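Local atomic coordinates of DPS Protein (Brevibacillus brevis, PDB entry 1N1Q), a protein that probably oxidises ferrous iron with hydrogen peroxide and stores it as ferric mineral inside a hollow shell of twelve subunits, protecting DNA from oxidative damage. Residues W20-V25 with A82-A87; S99-F104 with M143-L148. All blocks are in the same frame, centred on the assembly; numbering follows the deposited sequence.

In the fold
Both interactions belong to one ferritin-like four-helix bundle, and their centres are about 16 Å apart. Along the chain they come in series. Interaction 1 joins helix 4-33 to the loop after helix 75-81, on the long connection between the second and third bundle helices. Interaction 2 then joins helix 93-120 to helix 124-148. The two touch in the core, where W20 CH2 lies 3.9 Å from F104 CE2, and at the loop, where I84 CG2 packs against D103 OD2 at 3.7 Å. K26 of helix 4-33 spans both, bonding to the backbone of K85 and to D103. Interaction 1 thus holds the long connection on the first helix, interaction 2 pairs the last two, and the packing between them joins the pairs.

Interaction 1. Residues W20-V25 with A82-A87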
ATOM      1  N   TRP A  20      -7.031 -27.695   3.811  1.00 11.49           N
ATOM      2  CA  TRP A  20      -5.963 -26.716   3.923  1.00 11.41           C
ATOM      3  C   TRP A  20      -6.390 -25.402   4.552  1.00 11.37           C
ATOM      4  O   TRP A  20      -5.562 -24.693   5.132  1.00 11.64           O
ATOM      5  CB  TRP A  20      -5.303 -26.494   2.559  1.00 11.60           C
ATOM      6  CG  TRP A  20      -4.394 -27.632   2.215  1.00 11.24           C
ATOM      7  CD1 TRP A  20      -4.625 -28.633   1.312  1.00 10.66           C
ATOM      8  CD2 TRP A  20      -3.153 -27.946   2.854  1.00 11.16           C
ATOM      9  NE1 TRP A  20      -3.604 -29.556   1.356  1.00 12.27           N
ATOM     10  CE2 TRP A  20      -2.689 -29.160   2.296  1.00 11.76           C
ATOM     11  CE3 TRP A  20      -2.389 -27.321   3.851  1.00 12.74           C
ATOM     12  CZ2 TRP A  20      -1.495 -29.762   2.700  1.00 12.57           C
ATOM     13  CZ3 TRP A  20      -1.201 -27.919   4.256  1.00 12.91           C
ATOM     14  CH2 TRP A  20      -0.767 -29.129   3.681  1.00 12.84           C
ATOM     15  N   VAL A  21      -7.671 -25.069   4.444  1.00 11.03           N
ATOM     16  CA  VAL A  21      -8.169 -23.848   5.074  1.00 11.08           C
ATOM     17  C   VAL A  21      -8.128 -24.108   6.579  1.00 11.16           C
ATOM     18  O   VAL A  21      -7.764 -23.238   7.362  1.00 11.66           O
ATOM     19  CB  VAL A  21      -9.617 -23.522   4.635  1.00 10.01           C
ATOM     20  CG1 VAL A  21     -10.136 -22.282   5.374  1.00 10.89           C
ATOM     21  CG2 VAL A  21      -9.652 -23.284   3.153  1.00  7.12           C
ATOM     22  N   VAL A  22      -8.492 -25.322   6.975  1.00 11.91           N
ATOM     23  CA  VAL A  22      -8.450 -25.698   8.388  1.00 12.15           C
ATOM     24  C   VAL A  22      -6.989 -25.720   8.860  1.00 12.48           C
ATOM     25  O   VAL A  22      -6.653 -25.156   9.907  1.00 11.32           O
ATOM     26  CB  VAL A  22      -9.076 -27.104   8.622  1.00 12.22           C
ATOM     27  CG1 VAL A  22      -8.694 -27.628  10.008  1.00 12.73           C
ATOM     28  CG2 VAL A  22     -10.592 -27.029   8.489  1.00 13.69           C
ATOM     29  N   LEU A  23      -6.121 -26.357   8.076  1.00 12.00           N
ATOM     30  CA  LEU A  23      -4.707 -26.446   8.425  1.00 12.40           C
ATOM     31  C   LEU A  23      -3.999 -25.096   8.497  1.00 12.06           C
ATOM     32  O   LEU A  23      -3.083 -24.924   9.298  1.00 11.22           O
ATOM     33  CB  LEU A  23      -3.971 -27.366   7.445  1.00 12.76           C
ATOM     34  CG  LEU A  23      -4.137 -28.861   7.751  1.00 14.63           C
ATOM     35  CD1 LEU A  23      -3.652 -29.700   6.582  1.00 16.91           C
ATOM     36  CD2 LEU A  23      -3.368 -29.198   9.021  1.00 15.91           C
ATOM     37  N   TYR A  24      -4.415 -24.135   7.675  1.00 12.17           N
ATOM     38  CA  TYR A  24      -3.784 -22.821   7.709  1.00 12.43           C
ATOM     39  C   TYR A  24      -3.897 -22.268   9.126  1.00 12.17           C
ATOM     40  O   TYR A  24      -2.946 -21.704   9.669  1.00 12.33           O
ATOM     41  CB  TYR A  24      -4.468 -21.868   6.724  1.00 13.08           C
ATOM     42  CG  TYR A  24      -3.909 -20.458   6.752  1.00 15.35           C
ATOM     43  CD1 TYR A  24      -2.671 -20.158   6.174  1.00 18.12           C
ATOM     44  CD2 TYR A  24      -4.622 -19.425   7.354  1.00 18.83           C
ATOM     45  CE1 TYR A  24      -2.161 -18.859   6.199  1.00 20.14           C
ATOM     46  CE2 TYR A  24      -4.120 -18.127   7.385  1.00 20.91           C
ATOM     47  CZ  TYR A  24      -2.894 -17.849   6.804  1.00 22.37           C
ATOM     48  OH  TYR A  24      -2.412 -16.558   6.822  1.00 28.05           O
ATOM     49  N   VAL A  25      -5.067 -22.439   9.731  1.00 11.27           N
ATOM     50  CA  VAL A  25      -5.276 -21.945  11.088  1.00 10.99           C
ATOM     51  C   VAL A  25      -4.698 -22.881  12.147  1.00 11.56           C
ATOM     52  O   VAL A  25      -4.211 -22.433  13.182  1.00 11.97           O
ATOM     53  CB  VAL A  25      -6.778 -21.699  11.357  1.00 10.10           C
ATOM     54  CG1 VAL A  25      -7.044 -21.536  12.862  1.00 11.68           C
ATOM     55  CG2 VAL A  25      -7.223 -20.447  10.630  1.00  7.52           C
ATOM     56  N   ALA A  82     -14.058 -30.496   5.680  1.00 17.13           N
ATOM     57  CA  ALA A  82     -12.725 -30.966   6.058  1.00 16.29           C
ATOM     58  C   ALA A  82     -12.731 -32.261   6.864  1.00 15.55           C
ATOM     59  O   ALA A  82     -13.621 -32.493   7.687  1.00 14.59           O
ATOM     60  CB  ALA A  82     -11.994 -29.883   6.847  1.00 15.97           C
ATOM     61  N   SER A  83     -11.728 -33.103   6.620  1.00 14.51           N
ATOM     62  CA  SER A  83     -11.581 -34.357   7.344  1.00 15.31           C
ATOM     63  C   SER A  83     -10.566 -34.106   8.453  1.00 15.37           C
ATOM     64  O   SER A  83     -10.403 -34.911   9.370  1.00 15.79           O
ATOM     65  CB  SER A  83     -11.086 -35.473   6.416  1.00 15.25           C
ATOM     66  OG  SER A  83      -9.885 -35.113   5.770  1.00 17.14           O
ATOM     67  N   ILE A  84      -9.889 -32.966   8.359  1.00 15.77           N
ATOM     68  CA  ILE A  84      -8.896 -32.573   9.351  1.00 15.60           C
ATOM     69  C   ILE A  84      -9.564 -31.898  10.567  1.00 15.97           C
ATOM     70  O   ILE A  84     -10.414 -31.026  10.399  1.00 15.40           O
ATOM     71  CB  ILE A  84      -7.862 -31.603   8.724  1.00 16.32           C
ATOM     72  CG1 ILE A  84      -7.212 -32.272   7.505  1.00 16.38           C
ATOM     73  CG2 ILE A  84      -6.846 -31.177   9.779  1.00 16.30           C
ATOM     74  CD1 ILE A  84      -5.714 -32.271   7.493  1.00 18.54           C
ATOM     75  N   LYS A  85      -9.195 -32.313  11.785  1.00 16.12           N
ATOM     76  CA  LYS A  85      -9.748 -31.739  13.025  1.00 17.68           C
ATOM     77  C   LYS A  85      -8.918 -30.528  13.464  1.00 16.25           C
ATOM     78  O   LYS A  85      -7.737 -30.434  13.141  1.00 15.41           O
ATOM     79  CB  LYS A  85      -9.749 -32.774  14.167  1.00 18.08           C
ATOM     80  CG  LYS A  85     -10.501 -34.065  13.887  1.00 23.27           C
ATOM     81  CD  LYS A  85     -11.976 -33.839  13.609  1.00 26.74           C
ATOM     82  CE  LYS A  85     -12.730 -35.164  13.668  1.00 31.83           C
ATOM     83  NZ  LYS A  85     -14.114 -35.069  13.118  1.00 33.92           N
ATOM     84  N   GLU A  86      -9.539 -29.617  14.211  1.00 15.78           N
ATOM     85  CA  GLU A  86      -8.860 -28.415  14.687  1.00 15.93           C
ATOM     86  C   GLU A  86      -8.054 -28.756  15.929  1.00 16.47           C
ATOM     87  O   GLU A  86      -8.288 -29.786  16.563  1.00 15.92           O
ATOM     88  CB  GLU A  86      -9.890 -27.320  14.981  1.00 15.37           C
ATOM     89  CG  GLU A  86     -10.773 -27.022  13.772  1.00 14.12           C
ATOM     90  CD  GLU A  86     -11.239 -25.584  13.722  1.00 13.54           C
ATOM     91  OE1 GLU A  86     -12.291 -25.266  14.312  1.00 12.65           O
ATOM     92  OE2 GLU A  86     -10.535 -24.768  13.093  1.00 12.86           O
ATOM     93  N   ALA A  87      -7.088 -27.910  16.263  1.00 17.67           N
ATOM     94  CA  ALA A  87      -6.254 -28.146  17.431  1.00 19.31           C
ATOM     95  C   ALA A  87      -7.103 -28.131  18.698  1.00 20.77           C
ATOM     96  O   ALA A  87      -8.178 -27.540  18.729  1.00 20.00           O
ATOM     97  CB  ALA A  87      -5.165 -27.080  17.518  1.00 19.00           C
TER
HETATM   98  O   HOH W   1      -7.959 -25.122  12.483  1.00  9.88           O
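V22 and L23 of helix 4-33 meet A82 and I84 of the loop, and the direct contacts are made by packing. V22 points at the loop and splits its two methyls. CG2 of V22 touches CB of A82 at 3.6 Å. V22 CG1 is anti to the backbone N (chi1 165°) and lies 4.0 Å from CG2 of I84. These two side chains slide past each other in opposite directions.

L23 crosses I84 at about a right angle. L23 CD1 is 3.4 Å from CD1 of I84, tighter than usual for two methyls. The same L23 CD1 lies 3.8 Å above the ring plane of W20, offset toward the rim. An alanine in place of L23 would lack the CD1 and CG that touch I84 CD1, and this would probably leave a gap between the W20 ring and I84.

The polar contact runs through a water. It donates to V22 O at 2.9 Å and to E86 OE2 at 2.7 Å. The main partners of the E86 carboxylate are the backbone N atoms of L75 and A76 of a second subunit, so E86 links the loop to the dimer interface. N19 OD1 accepts from the backbone N of both S83 and I84, which fixes the start of the loop on helix 4-33.

On the inner side, L23 and I84 both touch L107 of helix 93-120, and W20 packs on helix 39-66. The loop thus lies over helix 4-33 with helix 93-120 beside it.

Interaction 2. Residues S99-F104 with M143-L148; sequences SVVNDF and MLEAFL
V101 and L144 mark the nearest backbone approach, with CA atoms 6.6 Å apart, where segments 99-104 and 143-148 run roughly antiparallel at 147° and their axes come within 9.8 Å. The side chains between them are apolar, apart from one glutamate at the outer side.

V101 points at the partner helix. V101 CG2 meets L144 CB at 3.5 Å, a close pair that leaves little slack. The two side chains slide past each other in opposite directions. On the other branch, V101 CG1 is anti to the backbone N (chi1 167°) and touches E145 CG at 3.9 Å. V101 and E145 cross at about a right angle. Beyond CG the E145 chain is extended, and CG and OE2 of this exposed residue both lie against V101 CG1. L148 adds a looser contact, with L148 CD1 4.4 Å from V101 CG2.

Deeper in, L144 reaches V100. L144 CD1 lies 3.6 Å from V100 CG1, again with the side chains crossing near a right angle. That valine methyl has a second neighbour one helical turn on. V100 CG1 sits 3.6 Å above the F104 ring, over its centre, so the methyl rests on the ring, with L144 CD1 at its flank. F104 CD1 itself is a more distant 4.5 Å from L144 CD1. The F104 ring also touches L137 and V141 of helix 124-148, which places it in the bundle core.

The contact lies near the start of helix 93-120 and the end of helix 124-148, far from the short turn that joins them. Antiparallel packing of the third and fourth long helices, here mainly through valine and leucine side chains, is part of the four-helix bundle of the ferritin-like fold, in this case in a Dps subunit.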
ATOM      1  N   SER A  99       0.814 -34.496  15.690  1.00 14.26           N
ATOM      2  CA  SER A  99      -0.480 -34.177  15.092  1.00 14.70           C
ATOM      3  C   SER A  99      -0.333 -33.844  13.597  1.00 14.11           C
ATOM      4  O   SER A  99      -1.162 -34.238  12.771  1.00 14.08           O
ATOM      5  CB  SER A  99      -1.120 -33.001  15.829  1.00 14.76           C
ATOM      6  OG  SER A  99      -2.282 -32.553  15.160  1.00 16.16           O
ATOM      7  N   VAL A 100       0.720 -33.113  13.253  1.00 13.77           N
ATOM      8  CA  VAL A 100       0.950 -32.764  11.855  1.00 13.79           C
ATOM      9  C   VAL A 100       1.273 -34.033  11.086  1.00 13.58           C
ATOM     10  O   VAL A 100       0.848 -34.201   9.944  1.00 13.34           O
ATOM     11  CB  VAL A 100       2.108 -31.765  11.697  1.00 13.37           C
ATOM     12  CG1 VAL A 100       2.371 -31.498  10.223  1.00 13.94           C
ATOM     13  CG2 VAL A 100       1.766 -30.467  12.421  1.00 13.69           C
ATOM     14  N   VAL A 101       2.024 -34.932  11.715  1.00 13.97           N
ATOM     15  CA  VAL A 101       2.362 -36.196  11.070  1.00 14.40           C
ATOM     16  C   VAL A 101       1.070 -36.962  10.774  1.00 14.08           C
ATOM     17  O   VAL A 101       0.882 -37.446   9.660  1.00 13.45           O
ATOM     18  CB  VAL A 101       3.274 -37.067  11.962  1.00 14.88           C
ATOM     19  CG1 VAL A 101       3.347 -38.492  11.412  1.00 15.62           C
ATOM     20  CG2 VAL A 101       4.675 -36.460  12.016  1.00 16.35           C
ATOM     21  N   ASN A 102       0.183 -37.047  11.765  1.00 13.69           N
ATOM     22  CA  ASN A 102      -1.086 -37.746  11.588  1.00 14.30           C
ATOM     23  C   ASN A 102      -1.914 -37.115  10.471  1.00 13.97           C
ATOM     24  O   ASN A 102      -2.441 -37.815   9.613  1.00 13.72           O
ATOM     25  CB  ASN A 102      -1.913 -37.738  12.877  1.00 14.61           C
ATOM     26  CG  ASN A 102      -1.291 -38.570  13.977  1.00 16.51           C
ATOM     27  OD1 ASN A 102      -0.490 -39.469  13.714  1.00 18.44           O
ATOM     28  ND2 ASN A 102      -1.663 -38.282  15.219  1.00 18.18           N
ATOM     29  N   ASP A 103      -2.030 -35.791  10.487  1.00 13.45           N
ATOM     30  CA  ASP A 103      -2.805 -35.089   9.470  1.00 13.54           C
ATOM     31  C   ASP A 103      -2.224 -35.285   8.070  1.00 13.23           C
ATOM     32  O   ASP A 103      -2.952 -35.605   7.122  1.00 12.46           O
ATOM     33  CB  ASP A 103      -2.882 -33.594   9.799  1.00 13.95           C
ATOM     34  CG  ASP A 103      -3.737 -33.313  11.025  1.00 13.38           C
ATOM     35  OD1 ASP A 103      -4.416 -34.240  11.505  1.00 13.31           O
ATOM     36  OD2 ASP A 103      -3.729 -32.165  11.498  1.00 13.18           O
ATOM     37  N   PHE A 104      -0.917 -35.083   7.934  1.00 13.47           N
ATOM     38  CA  PHE A 104      -0.280 -35.252   6.630  1.00 13.33           C
ATOM     39  C   PHE A 104      -0.429 -36.684   6.125  1.00 13.58           C
ATOM     40  O   PHE A 104      -0.621 -36.915   4.934  1.00 13.69           O
ATOM     41  CB  PHE A 104       1.201 -34.873   6.702  1.00 13.46           C
ATOM     42  CG  PHE A 104       1.457 -33.384   6.704  1.00 13.94           C
ATOM     43  CD1 PHE A 104       2.762 -32.894   6.627  1.00 14.36           C
ATOM     44  CD2 PHE A 104       0.406 -32.473   6.764  1.00 13.72           C
ATOM     45  CE1 PHE A 104       3.013 -31.521   6.613  1.00 15.20           C
ATOM     46  CE2 PHE A 104       0.650 -31.097   6.751  1.00 13.63           C
ATOM     47  CZ  PHE A 104       1.945 -30.620   6.674  1.00 13.75           C
ATOM     48  N   MET A 143      10.732 -36.127   7.772  1.00 14.03           N
ATOM     49  CA  MET A 143      11.428 -35.201   8.662  1.00 14.32           C
ATOM     50  C   MET A 143      10.790 -35.057  10.039  1.00 14.01           C
ATOM     51  O   MET A 143      11.489 -35.063  11.048  1.00 12.52           O
ATOM     52  CB  MET A 143      11.535 -33.821   8.016  1.00 14.44           C
ATOM     53  CG  MET A 143      12.407 -33.787   6.780  1.00 17.28           C
ATOM     54  SD  MET A 143      12.570 -32.122   6.107  1.00 21.52           S
ATOM     55  CE  MET A 143      11.359 -32.184   4.835  1.00 27.35           C
ATOM     56  N   LEU A 144       9.471 -34.918  10.081  1.00 13.97           N
ATOM     57  CA  LEU A 144       8.776 -34.756  11.359  1.00 14.87           C
ATOM     58  C   LEU A 144       8.867 -36.022  12.215  1.00 14.85           C
ATOM     59  O   LEU A 144       8.989 -35.944  13.439  1.00 14.32           O
ATOM     60  CB  LEU A 144       7.314 -34.361  11.116  1.00 14.70           C
ATOM     61  CG  LEU A 144       7.159 -32.987  10.439  1.00 16.86           C
ATOM     62  CD1 LEU A 144       5.726 -32.779   9.986  1.00 18.09           C
ATOM     63  CD2 LEU A 144       7.594 -31.892  11.410  1.00 18.35           C
ATOM     64  N   GLU A 145       8.821 -37.186  11.575  1.00 15.57           N
ATOM     65  CA  GLU A 145       8.926 -38.438  12.319  1.00 16.75           C
ATOM     66  C   GLU A 145      10.346 -38.602  12.851  1.00 16.04           C
ATOM     67  O   GLU A 145      10.543 -39.078  13.963  1.00 15.38           O
ATOM     68  CB  GLU A 145       8.552 -39.627  11.435  1.00 17.60           C
ATOM     69  CG  GLU A 145       7.054 -39.846  11.315  1.00 22.59           C
ATOM     70  CD  GLU A 145       6.707 -41.174  10.678  1.00 30.34           C
ATOM     71  OE1 GLU A 145       7.347 -42.188  11.027  1.00 36.81           O
ATOM     72  OE2 GLU A 145       5.788 -41.209   9.838  1.00 36.13           O
ATOM     73  N   ALA A 146      11.336 -38.191  12.059  1.00 15.33           N
ATOM     74  CA  ALA A 146      12.731 -38.282  12.486  1.00 15.38           C
ATOM     75  C   ALA A 146      12.931 -37.427  13.733  1.00 15.62           C
ATOM     76  O   ALA A 146      13.620 -37.829  14.670  1.00 14.86           O
ATOM     77  CB  ALA A 146      13.666 -37.814  11.368  1.00 15.10           C
ATOM     78  N   PHE A 147      12.316 -36.246  13.730  1.00 15.91           N
ATOM     79  CA  PHE A 147      12.382 -35.317  14.856  1.00 16.70           C
ATOM     80  C   PHE A 147      11.868 -35.972  16.139  1.00 17.72           C
ATOM     81  O   PHE A 147      12.418 -35.762  17.223  1.00 16.91           O
ATOM     82  CB  PHE A 147      11.529 -34.080  14.545  1.00 16.72           C
ATOM     83  CG  PHE A 147      11.361 -33.131  15.707  1.00 16.22           C
ATOM     84  CD1 PHE A 147      12.241 -32.069  15.892  1.00 16.19           C
ATOM     85  CD2 PHE A 147      10.324 -33.303  16.616  1.00 15.67           C
ATOM     86  CE1 PHE A 147      12.087 -31.190  16.974  1.00 16.25           C
ATOM     87  CE2 PHE A 147      10.159 -32.440  17.690  1.00 16.16           C
ATOM     88  CZ  PHE A 147      11.037 -31.378  17.874  1.00 15.49           C
ATOM     89  N   LEU A 148      10.809 -36.764  16.001  1.00 19.54           N
ATOM     90  CA  LEU A 148      10.181 -37.442  17.131  1.00 21.09           C
ATOM     91  C   LEU A 148      10.908 -38.681  17.636  1.00 22.52           C
ATOM     92  O   LEU A 148      10.648 -39.148  18.739  1.00 22.24           O
ATOM     93  CB  LEU A 148       8.740 -37.814  16.763  1.00 21.16           C
ATOM     94  CG  LEU A 148       7.762 -36.646  16.559  1.00 22.48           C
ATOM     95  CD1 LEU A 148       6.428 -37.154  16.021  1.00 23.29           C
ATOM     96  CD2 LEU A 148       7.566 -35.940  17.891  1.00 22.80           C
TER